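PDB 6MKE: peptidylprolyl Isomerase from Naegleria fowleri, which probably catalyses the cis-trans isomerisation of peptide bonds preceding proline, as an FKBP-type enzyme that binds the macrolide FK506. Local coordinates for residues H45-L50 against S58-G63. Residues are numbered along the deposited sequence; the frame is centred on the assembly and turned at random.
Sequences HYTGTL and SSLDRG. With FK5 (8-deethyl-8-[but-3-enyl]-ascomycin), chain E.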
loop_
_atom_site.group_PDB
_atom_site.type_symbol
_atom_site.label_atom_id
_atom_site.label_comp_id
_atom_site.label_asym_id
_atom_site.label_seq_id
_atom_site.Cartn_x
_atom_site.Cartn_y
_atom_site.Cartn_z
ATOM N N HIS A 45 6.904 6.427 -0.369
ATOM C CA HIS A 45 6.048 7.426 0.254
ATOM C C HIS A 45 4.635 6.862 0.334
ATOM O O HIS A 45 4.195 6.135 -0.560
ATOM C CB HIS A 45 6.022 8.730 -0.547
ATOM C CG HIS A 45 7.292 9.519 -0.482
ATOM N ND1 HIS A 45 8.077 9.580 0.649
ATOM C CD2 HIS A 45 7.907 10.291 -1.410
ATOM C CE1 HIS A 45 9.123 10.352 0.413
ATOM N NE2 HIS A 45 9.044 10.794 -0.828
ATOM N N TYR A 46 3.916 7.200 1.401
ATOM C CA TYR A 46 2.542 6.733 1.487
ATOM C C TYR A 46 1.682 7.720 2.258
ATOM O O TYR A 46 2.172 8.537 3.043
ATOM C CB TYR A 46 2.452 5.328 2.108
ATOM C CG TYR A 46 2.596 5.257 3.612
ATOM C CD1 TYR A 46 1.505 5.480 4.451
ATOM C CD2 TYR A 46 3.814 4.924 4.194
ATOM C CE1 TYR A 46 1.635 5.407 5.824
ATOM C CE2 TYR A 46 3.951 4.839 5.564
ATOM C CZ TYR A 46 2.861 5.079 6.375
ATOM O OH TYR A 46 3.000 4.995 7.740
ATOM N N THR A 47 0.380 7.628 2.004
ATOM C CA THR A 47 -0.647 8.349 2.740
ATOM C C THR A 47 -1.842 7.424 2.880
ATOM O O THR A 47 -2.333 6.892 1.882
ATOM C CB THR A 47 -1.058 9.644 2.025
ATOM O OG1 THR A 47 0.069 10.525 1.938
ATOM C CG2 THR A 47 -2.182 10.335 2.778
ATOM N N GLY A 48 -2.301 7.225 4.108
ATOM C CA GLY A 48 -3.414 6.331 4.395
ATOM C C GLY A 48 -4.658 7.115 4.773
ATOM O O GLY A 48 -4.587 8.067 5.555
ATOM N N THR A 49 -5.798 6.698 4.222
ATOM C CA THR A 49 -7.080 7.312 4.522
ATOM C C THR A 49 -8.123 6.225 4.736
ATOM O O THR A 49 -7.974 5.091 4.274
ATOM C CB THR A 49 -7.552 8.252 3.399
ATOM O OG1 THR A 49 -7.543 7.549 2.150
ATOM C CG2 THR A 49 -6.659 9.489 3.297
ATOM N N LEU A 50 -9.188 6.586 5.446
ATOM C CA LEU A 50 -10.367 5.739 5.511
ATOM C C LEU A 50 -11.215 5.949 4.258
ATOM O O LEU A 50 -10.951 6.835 3.442
ATOM C CB LEU A 50 -11.174 6.040 6.774
ATOM C CG LEU A 50 -10.438 5.856 8.103
ATOM C CD1 LEU A 50 -11.334 6.246 9.274
ATOM C CD2 LEU A 50 -9.940 4.417 8.244
ATOM N N SER A 58 0.608 9.382 7.275
ATOM C CA SER A 58 1.366 9.579 6.049
ATOM C C SER A 58 2.848 9.592 6.387
ATOM O O SER A 58 3.259 10.215 7.368
ATOM C CB SER A 58 0.983 10.879 5.334
ATOM O OG SER A 58 1.859 11.125 4.246
ATOM N N SER A 59 3.642 8.903 5.563
ATOM C CA SER A 59 5.089 8.936 5.739
ATOM C C SER A 59 5.633 10.350 5.606
ATOM O O SER A 59 6.691 10.661 6.166
ATOM C CB SER A 59 5.767 8.011 4.728
ATOM O OG SER A 59 5.567 8.482 3.405
ATOM N N LEU A 60 4.928 11.222 4.873
ATOM C CA LEU A 60 5.360 12.609 4.749
ATOM C C LEU A 60 5.347 13.322 6.095
ATOM O O LEU A 60 6.144 14.242 6.315
ATOM C CB LEU A 60 4.482 13.352 3.740
ATOM C CG LEU A 60 4.728 13.044 2.260
ATOM C CD1 LEU A 60 3.947 11.822 1.805
ATOM C CD2 LEU A 60 4.397 14.253 1.393
ATOM N N ASP A 61 4.473 12.900 7.014
ATOM C CA ASP A 61 4.432 13.503 8.343
ATOM C C ASP A 61 5.732 13.304 9.111
ATOM O O ASP A 61 5.968 14.004 10.101
ATOM C CB ASP A 61 3.268 12.931 9.153
ATOM C CG ASP A 61 1.917 13.269 8.554
ATOM O OD1 ASP A 61 1.832 14.249 7.782
ATOM O OD2 ASP A 61 0.940 12.557 8.869
ATOM N N ARG A 62 6.573 12.363 8.686
ATOM C CA ARG A 62 7.880 12.153 9.292
ATOM C C ARG A 62 9.017 12.581 8.373
ATOM O O ARG A 62 10.187 12.355 8.702
ATOM C CB ARG A 62 8.031 10.690 9.712
ATOM C CG ARG A 62 7.069 10.307 10.837
ATOM C CD ARG A 62 7.000 8.808 11.072
ATOM N NE ARG A 62 6.266 8.118 10.016
ATOM C CZ ARG A 62 4.939 8.086 9.924
ATOM N NH1 ARG A 62 4.187 8.713 10.819
ATOM N NH2 ARG A 62 4.361 7.427 8.932
ATOM N N GLY A 63 8.697 13.182 7.227
ATOM C CA GLY A 63 9.684 13.848 6.399
ATOM C C GLY A 63 10.725 12.961 5.761
ATOM O O GLY A 63 11.792 13.453 5.389
HETATM C C1 FK5 E . 1.582 -1.651 8.295
HETATM C C2 FK5 E . 0.946 -0.565 7.430
HETATM C C3 FK5 E . 1.525 -0.558 6.015
HETATM C C4 FK5 E . 2.901 0.102 5.994
HETATM C C5 FK5 E . 2.850 1.496 6.590
HETATM C C6 FK5 E . 2.292 1.461 7.996
HETATM C C8 FK5 E . -0.155 1.344 8.419
HETATM C C9 FK5 E . -0.157 2.803 8.893
HETATM C C10 FK5 E . -0.027 3.112 10.399
HETATM C C11 FK5 E . -0.545 1.959 11.276
HETATM C C12 FK5 E . 0.002 2.088 12.699
HETATM C C13 FK5 E . 1.505 2.265 12.721
HETATM C C14 FK5 E . 1.893 3.444 11.839
HETATM C C15 FK5 E . 3.389 3.673 11.701
HETATM C C16 FK5 E . 4.203 2.426 11.403
HETATM C C17 FK5 E . 5.662 2.683 10.997
HETATM C C18 FK5 E . 6.570 2.829 12.226
HETATM C C19 FK5 E . 6.892 1.546 12.950
HETATM C C20 FK5 E . 6.098 1.076 13.905
HETATM C C21 FK5 E . 6.226 -0.239 14.637
HETATM C C22 FK5 E . 5.277 -1.229 13.958
HETATM C C23 FK5 E . 5.812 -1.877 12.699
HETATM C C24 FK5 E . 4.757 -2.515 11.794
HETATM C C25 FK5 E . 3.977 -1.518 10.924
HETATM C C26 FK5 E . 2.765 -2.202 10.262
HETATM C C27 FK5 E . 1.782 -2.810 11.238
HETATM C C28 FK5 E . 1.576 -4.122 11.254
HETATM C C29 FK5 E . 0.725 -4.913 12.198
HETATM C C30 FK5 E . -0.094 -5.975 11.441
HETATM C C31 FK5 E . -0.957 -6.814 12.364
HETATM C C32 FK5 E . -0.060 -7.517 13.372
HETATM C C33 FK5 E . 0.744 -6.504 14.164
HETATM C C34 FK5 E . 1.593 -5.624 13.251
HETATM C C35 FK5 E . -2.070 1.886 11.292
HETATM C C36 FK5 E . 5.776 3.924 10.117
HETATM C C37 FK5 E . 8.126 0.834 12.473
HETATM C C38 FK5 E . 5.870 -0.051 16.124
HETATM C C39 FK5 E . 6.217 -1.246 16.953
HETATM C C40 FK5 E . 7.410 -1.593 17.319
HETATM C C41 FK5 E . 4.878 -0.860 9.881
HETATM C C42 FK5 E . 1.095 -1.850 12.165
HETATM C C43 FK5 E . 1.987 1.320 14.859
HETATM C C44 FK5 E . 3.996 5.685 12.831
HETATM C C45 FK5 E . -3.028 -7.588 11.458
HETATM N N7 FK5 E . 0.994 0.782 8.009
HETATM O O1 FK5 E . 2.123 -1.198 9.440
HETATM O O2 FK5 E . 1.597 -2.805 7.976
HETATM O O3 FK5 E . -1.230 0.757 8.411
HETATM O O4 FK5 E . -0.255 3.694 8.072
HETATM O O5 FK5 E . 1.378 3.231 10.519
HETATM O O6 FK5 E . -0.561 4.309 10.863
HETATM O O7 FK5 E . 1.949 2.493 14.059
HETATM O O8 FK5 E . 3.841 4.276 12.914
HETATM O O9 FK5 E . 4.168 -1.479 14.376
HETATM O O10 FK5 E . 5.398 -3.462 10.938
HETATM O O11 FK5 E . -1.641 -7.834 11.636
HETATM O O12 FK5 E . -0.835 -8.333 14.252
HETATM O O HOH W 1 7.427 10.074 2.926
#
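Tyr-46 and Ser-59 meet through both backbone and side chain, just past the antiparallel, non-hydrogen-bonded pair of Thr-47 with Ser-58. Tyr-46 N donates to Ser-59 OG over 2.9 Å at 161°, the serine hydroxyl being turned back onto the strand as the chain enters the 3-10 turn 59-62. In return Tyr-46 O accepts from Ser-59 N and from Ser-58 OG, the latter donor lying closer to the carbonyl plane. Ser-58 OG also receives Leu-60 N at 3.1 Å, closing an ST turn.

Followed outward from CB, the Tyr-46 side chain places CG between the backbone N and the carbonyl carbon (chi1 78°), which sets the ring against Ser-59. Tyr-46 CD2 lies 3.7 Å from Ser-59 CB, and CE2 is wedged between that carbon and FK5 C5. Ser-59 N sits over the centre of one face of the Tyr-46 ring, 3.9 Å above its plane, while FK5 C5 covers the opposite face. Tyr-46 CE1 comes within 3.4 Å of FK5 O4. Trp-79 and Phe-66 add edge-to-face contacts to the same ring. At the tip, OH is hydrogen-bonded to Asp-57, which also bonds FK5 and forms a salt bridge with Arg-62.

The guanidinium of Arg-62 brings NH2 to 3.0 Å from Tyr-46 OH, but the angle is poor for a hydrogen bond; its plane lies 38° from that of the ring. FK5 C44 lies 3.6 Å above the plane of the Arg-62 guanidinium, offset toward its rim.

Hydrogen bonds thus hold the backbone of Tyr-46 and, through Asp-57, its hydroxyl, making the ring a wall of the FKBP ligand pocket; by taking both the tyrosine hydroxyl and the arginine, Asp-57 ties the two to the ligand site.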